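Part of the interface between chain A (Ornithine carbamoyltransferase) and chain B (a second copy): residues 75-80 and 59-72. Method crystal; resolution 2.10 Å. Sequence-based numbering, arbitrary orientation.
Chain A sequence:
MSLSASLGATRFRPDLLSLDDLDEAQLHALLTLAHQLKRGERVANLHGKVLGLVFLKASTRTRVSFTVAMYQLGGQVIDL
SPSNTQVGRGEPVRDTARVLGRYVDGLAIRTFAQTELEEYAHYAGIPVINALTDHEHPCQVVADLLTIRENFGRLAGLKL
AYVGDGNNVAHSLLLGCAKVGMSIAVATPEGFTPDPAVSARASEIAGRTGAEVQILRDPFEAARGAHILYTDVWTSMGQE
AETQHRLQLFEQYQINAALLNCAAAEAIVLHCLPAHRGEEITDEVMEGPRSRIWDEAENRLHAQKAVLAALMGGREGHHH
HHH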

ATOM      1  N   GLY A  75       4.804  -6.172  37.072  1.00 36.76           N
ATOM      2  CA  GLY A  75       5.879  -5.745  36.196  1.00 36.71           C
ATOM      3  C   GLY A  75       5.369  -4.870  35.067  1.00 35.92           C
ATOM      4  O   GLY A  75       4.162  -4.582  34.979  1.00 33.93           O
ATOM      5  N   GLN A  76       6.282  -4.431  34.209  1.00 35.04           N
ATOM      6  CA  GLN A  76       5.905  -3.615  33.062  1.00 37.85           C
ATOM      7  C   GLN A  76       6.034  -4.432  31.781  1.00 36.78           C
ATOM      8  O   GLN A  76       6.654  -5.498  31.778  1.00 36.75           O
ATOM      9  N   VAL A  77       5.453  -3.916  30.700  1.00 35.13           N
ATOM     10  CA  VAL A  77       5.460  -4.589  29.407  1.00 33.97           C
ATOM     11  C   VAL A  77       5.734  -3.608  28.267  1.00 36.69           C
ATOM     12  O   VAL A  77       5.273  -2.459  28.302  1.00 34.23           O
ATOM     13  N   ILE A  78       6.481  -4.058  27.261  1.00 37.42           N
ATOM     14  CA  ILE A  78       6.759  -3.218  26.095  1.00 39.66           C
ATOM     15  C   ILE A  78       6.621  -4.034  24.814  1.00 41.25           C
ATOM     16  O   ILE A  78       7.166  -5.137  24.707  1.00 39.53           O
ATOM     17  N   ASP A  79       5.879  -3.496  23.849  1.00 42.82           N
ATOM     18  CA  ASP A  79       5.696  -4.173  22.570  1.00 44.57           C
ATOM     19  C   ASP A  79       6.830  -3.692  21.671  1.00 45.59           C
ATOM     20  O   ASP A  79       6.986  -2.489  21.471  1.00 45.00           O
ATOM     21  N   LEU A  80       7.627  -4.626  21.151  1.00 46.51           N
ATOM     22  CA  LEU A  80       8.757  -4.299  20.277  1.00 48.00           C
ATOM     23  C   LEU A  80       8.587  -4.850  18.858  1.00 47.26           C
ATOM     24  O   LEU A  80       7.544  -5.412  18.509  1.00 49.81           O
TER
ATOM     25  N   SER B  59      11.320   4.253  15.560  1.00 51.15           N
ATOM     26  CA  SER B  59      12.619   3.808  16.057  1.00 51.03           C
ATOM     27  C   SER B  59      12.356   2.942  17.282  1.00 51.77           C
ATOM     28  O   SER B  59      12.162   3.447  18.394  1.00 50.88           O
ATOM     29  N   THR B  60      12.344   1.631  17.078  1.00 51.34           N
ATOM     30  CA  THR B  60      12.080   0.721  18.174  1.00 49.80           C
ATOM     31  C   THR B  60      13.184   0.736  19.216  1.00 48.68           C
ATOM     32  O   THR B  60      12.905   0.647  20.409  1.00 48.76           O
ATOM     33  N   ARG B  61      14.433   0.860  18.782  1.00 47.71           N
ATOM     34  CA  ARG B  61      15.540   0.879  19.733  1.00 46.24           C
ATOM     35  C   ARG B  61      15.454   2.119  20.612  1.00 44.81           C
ATOM     36  O   ARG B  61      15.698   2.058  21.818  1.00 43.95           O
ATOM     37  N   THR B  62      15.107   3.248  20.003  1.00 43.19           N
ATOM     38  CA  THR B  62      15.000   4.495  20.742  1.00 42.05           C
ATOM     39  C   THR B  62      13.761   4.473  21.629  1.00 39.84           C
ATOM     40  O   THR B  62      13.761   5.034  22.718  1.00 41.57           O
ATOM     41  N   ARG B  63      12.707   3.815  21.171  1.00 38.29           N
ATOM     42  CA  ARG B  63      11.491   3.755  21.959  1.00 37.83           C
ATOM     43  C   ARG B  63      11.687   2.902  23.208  1.00 37.02           C
ATOM     44  O   ARG B  63      11.289   3.297  24.299  1.00 36.26           O
ATOM     45  N   VAL B  64      12.323   1.747  23.056  1.00 36.13           N
ATOM     46  CA  VAL B  64      12.547   0.876  24.202  1.00 37.02           C
ATOM     47  C   VAL B  64      13.474   1.490  25.264  1.00 36.69           C
ATOM     48  O   VAL B  64      13.176   1.400  26.456  1.00 36.37           O
ATOM     49  N   SER B  65      14.573   2.122  24.841  1.00 34.40           N
ATOM     50  CA  SER B  65      15.502   2.724  25.794  1.00 32.28           C
ATOM     51  C   SER B  65      14.831   3.851  26.577  1.00 31.53           C
ATOM     52  O   SER B  65      14.983   3.937  27.795  1.00 30.46           O
ATOM     53  N   PHE B  66      14.083   4.710  25.893  1.00 30.72           N
ATOM     54  CA  PHE B  66      13.385   5.783  26.597  1.00 29.97           C
ATOM     55  C   PHE B  66      12.298   5.206  27.498  1.00 30.36           C
ATOM     56  O   PHE B  66      12.142   5.625  28.646  1.00 29.07           O
ATOM     57  N   THR B  67      11.551   4.227  26.996  1.00 31.35           N
ATOM     58  CA  THR B  67      10.480   3.677  27.805  1.00 32.61           C
ATOM     59  C   THR B  67      10.955   2.942  29.062  1.00 30.12           C
ATOM     60  O   THR B  67      10.386   3.135  30.140  1.00 27.45           O
ATOM     61  N   VAL B  68      12.000   2.127  28.947  1.00 30.98           N
ATOM     62  CA  VAL B  68      12.518   1.427  30.115  1.00 30.44           C
ATOM     63  C   VAL B  68      13.187   2.408  31.086  1.00 30.89           C
ATOM     64  O   VAL B  68      13.194   2.178  32.297  1.00 33.62           O
ATOM     65  N   ALA B  69      13.731   3.509  30.572  1.00 30.18           N
ATOM     66  CA  ALA B  69      14.362   4.510  31.439  1.00 29.10           C
ATOM     67  C   ALA B  69      13.308   5.134  32.353  1.00 30.62           C
ATOM     68  O   ALA B  69      13.526   5.316  33.558  1.00 30.19           O
ATOM     69  N   MET B  70      12.163   5.480  31.769  1.00 29.75           N
ATOM     70  CA  MET B  70      11.086   6.078  32.541  1.00 29.07           C
ATOM     71  C   MET B  70      10.515   5.061  33.526  1.00 29.59           C
ATOM     72  O   MET B  70      10.197   5.395  34.664  1.00 31.09           O
ATOM     73  N   TYR B  71      10.391   3.812  33.092  1.00 30.78           N
ATOM     74  CA  TYR B  71       9.873   2.772  33.973  1.00 32.66           C
ATOM     75  C   TYR B  71      10.739   2.596  35.218  1.00 33.14           C
ATOM     76  O   TYR B  71      10.223   2.526  36.334  1.00 34.05           O
ATOM     77  N   GLN B  72      12.053   2.526  35.033  1.00 33.37           N
ATOM     78  CA  GLN B  72      12.959   2.353  36.164  1.00 33.51           C
ATOM     79  C   GLN B  72      12.958   3.586  37.062  1.00 34.66           C
ATOM     80  O   GLN B  72      13.368   3.523  38.229  1.00 35.05           O
TER

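Strand 76-79 of chain A lies against the helix that begins at Thr60(B). The two run nearly antiparallel, at 168°, and their axes come within 9.8 Å. Gln76(A) therefore sits near Tyr71(B), Ile78(A) near Val64(B), and Leu80(A) near Thr60(B). The contact buries 435 Å², counting both sides.

The strand alternates. Gln76(A) and Ile78(A) point toward the helix, while Val77(A) points away. On the helix, Thr60(B), Arg63(B), Thr67(B) and Tyr71(B) point toward the strand. Their spacing of three or four residues places them along one side of the helix. Val64(B) and Val68(B) point sideways.

Ile78(A) is the main bump. It has chi1 m and chi2 t, so the side chain is extended and CD1 reaches into a hollow on the helix. Thr67(B) and Val68(B) line this hollow closely. CD1 lies 3.4 Å from Thr67(B) CG2 and 3.3 Å from Val68(B) CG2, a tight fit. Val64(B) is looser, with its CG2 4.4 Å from Ile78(A) CD1. Tyr71(B) also borders the isoleucine, with CE2 3.9 Å from Ile78(A) CG1. Both Thr67(B) and Val68(B) have chi1 t.

Tyr71(B) is itself a large bump. Its chi1 is m, and its ring lies beneath the Gln76(A) side chain. Gln76(A) CG sits over one ring face, 3.5 Å from the centroid and 13° off the normal, in a CH-pi contact. The glutamine chi1 is -99°, between wells, and chi2 is m. Its OE1 accepts a hydrogen bond from its neighbour's backbone, Val77(A) N, at 3.1 Å. The same Gln76(A) OE1 is 3.0 Å from Tyr71(B) OH. Val77(A) O approaches the edge of the tyrosine ring, 3.7 Å from OH.

Leu80(A) fills the space near the start of the helix. Its CA-to-CB bond points sideways, but with chi1 and chi2 both m its end comes nearer. CD1 packs 3.9 Å from Val64(B) CB. Leu80(A) CB lies 4.1 Å from Thr60(B) CG2.

Arg63(B) supplies the polar link. Its chi1 and chi2 are t and its chi3 is p, and the guanidinium reaches the strand backbone. NH2 donates to Asp79(A) O at 2.6 Å, with an angle of 156°. NH1 adds a weak bond to Asp79(A) O at 3.1 Å. The carbonyl meets the guanidinium edge, near its plane. Ile78(A) CG2 packs 4.0 Å from Arg63(B) NH1. The Asp79(A) side chain, chi1 t, points sideways and takes no part in these bonds.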

ATOM      1  CB  GLN A  76       6.768  -2.350  32.978  1.00 37.55           C
ATOM      2  CG  GLN A  76       6.082  -1.113  33.559  1.00 41.62           C
ATOM      3  CD  GLN A  76       4.708  -0.857  32.932  1.00 45.12           C
ATOM      4  OE1 GLN A  76       4.484  -1.121  31.739  1.00 47.84           O
ATOM      5  NE2 GLN A  76       3.790  -0.331  33.728  1.00 43.95           N
ATOM      6  CB  VAL A  77       4.078  -5.245  29.142  1.00 34.48           C
ATOM      7  CG1 VAL A  77       4.021  -5.821  27.746  1.00 30.27           C
ATOM      8  CG2 VAL A  77       3.801  -6.325  30.190  1.00 32.69           C
ATOM      9  CB  ILE A  78       8.181  -2.621  26.121  1.00 41.07           C
ATOM     10  CG1 ILE A  78       8.409  -1.864  27.429  1.00 42.66           C
ATOM     11  CG2 ILE A  78       8.358  -1.648  24.948  1.00 40.00           C
ATOM     12  CD1 ILE A  78       9.793  -1.272  27.552  1.00 45.48           C
ATOM     13  CB  ASP A  79       4.348  -3.794  21.949  1.00 46.64           C
ATOM     14  CG  ASP A  79       3.963  -4.699  20.786  1.00 48.59           C
ATOM     15  OD1 ASP A  79       4.868  -5.282  20.151  1.00 49.05           O
ATOM     16  OD2 ASP A  79       2.754  -4.824  20.501  1.00 51.55           O
ATOM     17  CB  LEU A  80      10.069  -4.846  20.852  1.00 48.67           C
ATOM     18  CG  LEU A  80      10.521  -4.521  22.280  1.00 50.82           C
ATOM     19  CD1 LEU A  80      10.366  -3.033  22.571  1.00 51.04           C
ATOM     20  CD2 LEU A  80       9.712  -5.335  23.249  1.00 53.09           C
TER
ATOM     21  CB  SER B  59      13.502   4.997  16.449  1.00 51.39           C
ATOM     22  OG  SER B  59      14.777   4.557  16.898  1.00 52.93           O
ATOM     23  CB  THR B  60      11.860  -0.703  17.653  1.00 49.68           C
ATOM     24  OG1 THR B  60      10.620  -0.744  16.936  1.00 51.17           O
ATOM     25  CG2 THR B  60      11.800  -1.697  18.800  1.00 51.58           C
ATOM     26  CB  ARG B  61      16.889   0.860  19.009  1.00 49.07           C
ATOM     27  CG  ARG B  61      17.209   2.128  18.222  1.00 50.71           C
ATOM     28  CD  ARG B  61      18.653   2.149  17.699  1.00 51.57           C
ATOM     29  NE  ARG B  61      18.936   1.042  16.785  1.00 49.55           N
ATOM     30  CZ  ARG B  61      19.256  -0.185  17.177  1.00 50.37           C
ATOM     31  NH1 ARG B  61      19.344  -0.472  18.470  1.00 50.24           N
ATOM     32  NH2 ARG B  61      19.477  -1.131  16.276  1.00 49.59           N
ATOM     33  CB  THR B  62      14.919   5.712  19.790  1.00 43.02           C
ATOM     34  OG1 THR B  62      16.092   5.753  18.963  1.00 44.87           O
ATOM     35  CG2 THR B  62      14.830   7.011  20.591  1.00 40.43           C
ATOM     36  CB  ARG B  63      10.334   3.205  21.125  1.00 37.39           C
ATOM     37  CG  ARG B  63       9.016   3.162  21.886  1.00 39.53           C
ATOM     38  CD  ARG B  63       7.836   3.023  20.936  1.00 41.47           C
ATOM     39  NE  ARG B  63       7.875   1.767  20.202  1.00 40.70           N
ATOM     40  CZ  ARG B  63       7.476   0.603  20.699  1.00 42.28           C
ATOM     41  NH1 ARG B  63       7.001   0.529  21.937  1.00 41.26           N
ATOM     42  NH2 ARG B  63       7.555  -0.490  19.955  1.00 42.77           N
ATOM     43  CB  VAL B  64      13.105  -0.503  23.766  1.00 37.71           C
ATOM     44  CG1 VAL B  64      14.346  -0.319  22.923  1.00 37.64           C
ATOM     45  CG2 VAL B  64      13.411  -1.348  24.999  1.00 36.65           C
ATOM     46  CB  SER B  65      16.774   3.232  25.086  1.00 30.71           C
ATOM     47  OG  SER B  65      16.502   4.245  24.130  1.00 32.73           O
ATOM     48  CB  PHE B  66      12.745   6.761  25.607  1.00 31.24           C
ATOM     49  CG  PHE B  66      13.639   7.901  25.222  1.00 32.15           C
ATOM     50  CD1 PHE B  66      13.902   8.923  26.122  1.00 32.34           C
ATOM     51  CD2 PHE B  66      14.253   7.929  23.979  1.00 33.56           C
ATOM     52  CE1 PHE B  66      14.764   9.953  25.792  1.00 31.19           C
ATOM     53  CE2 PHE B  66      15.119   8.956  23.643  1.00 32.32           C
ATOM     54  CZ  PHE B  66      15.374   9.967  24.551  1.00 33.12           C
ATOM     55  CB  THR B  67       9.521   2.795  26.967  1.00 30.75           C
ATOM     56  OG1 THR B  67       8.594   2.143  27.848  1.00 36.19           O
ATOM     57  CG2 THR B  67      10.265   1.766  26.208  1.00 39.65           C
ATOM     58  CB  VAL B  68      13.515   0.328  29.722  1.00 32.01           C
ATOM     59  CG1 VAL B  68      14.051  -0.365  30.979  1.00 32.18           C
ATOM     60  CG2 VAL B  68      12.825  -0.699  28.828  1.00 34.22           C
ATOM     61  CB  ALA B  69      15.012   5.601  30.605  1.00 29.46           C
ATOM     62  CB  MET B  70       9.978   6.581  31.614  1.00 28.39           C
ATOM     63  CG  MET B  70       8.927   7.394  32.365  1.00 28.56           C
ATOM     64  SD  MET B  70       9.687   8.775  33.239  1.00 22.88           S
ATOM     65  CE  MET B  70       8.240   9.876  33.397  1.00 28.36           C
ATOM     66  CB  TYR B  71       9.772   1.435  33.233  1.00 31.00           C
ATOM     67  CG  TYR B  71       8.601   1.334  32.278  1.00 34.76           C
ATOM     68  CD1 TYR B  71       7.604   2.306  32.254  1.00 36.86           C
ATOM     69  CD2 TYR B  71       8.469   0.241  31.429  1.00 35.59           C
ATOM     70  CE1 TYR B  71       6.499   2.186  31.409  1.00 37.34           C
ATOM     71  CE2 TYR B  71       7.377   0.113  30.585  1.00 36.53           C
ATOM     72  CZ  TYR B  71       6.398   1.087  30.581  1.00 34.93           C
ATOM     73  OH  TYR B  71       5.330   0.958  29.732  1.00 35.57           O
ATOM     74  CB  GLN B  72      14.370   2.029  35.665  1.00 31.64           C
ATOM     75  CG  GLN B  72      14.454   0.642  35.038  1.00 30.74           C
ATOM     76  CD  GLN B  72      15.866   0.226  34.639  1.00 31.11           C
ATOM     77  OE1 GLN B  72      16.087  -0.903  34.190  1.00 33.26           O
ATOM     78  NE2 GLN B  72      16.819   1.128  34.794  1.00 26.73           N
TER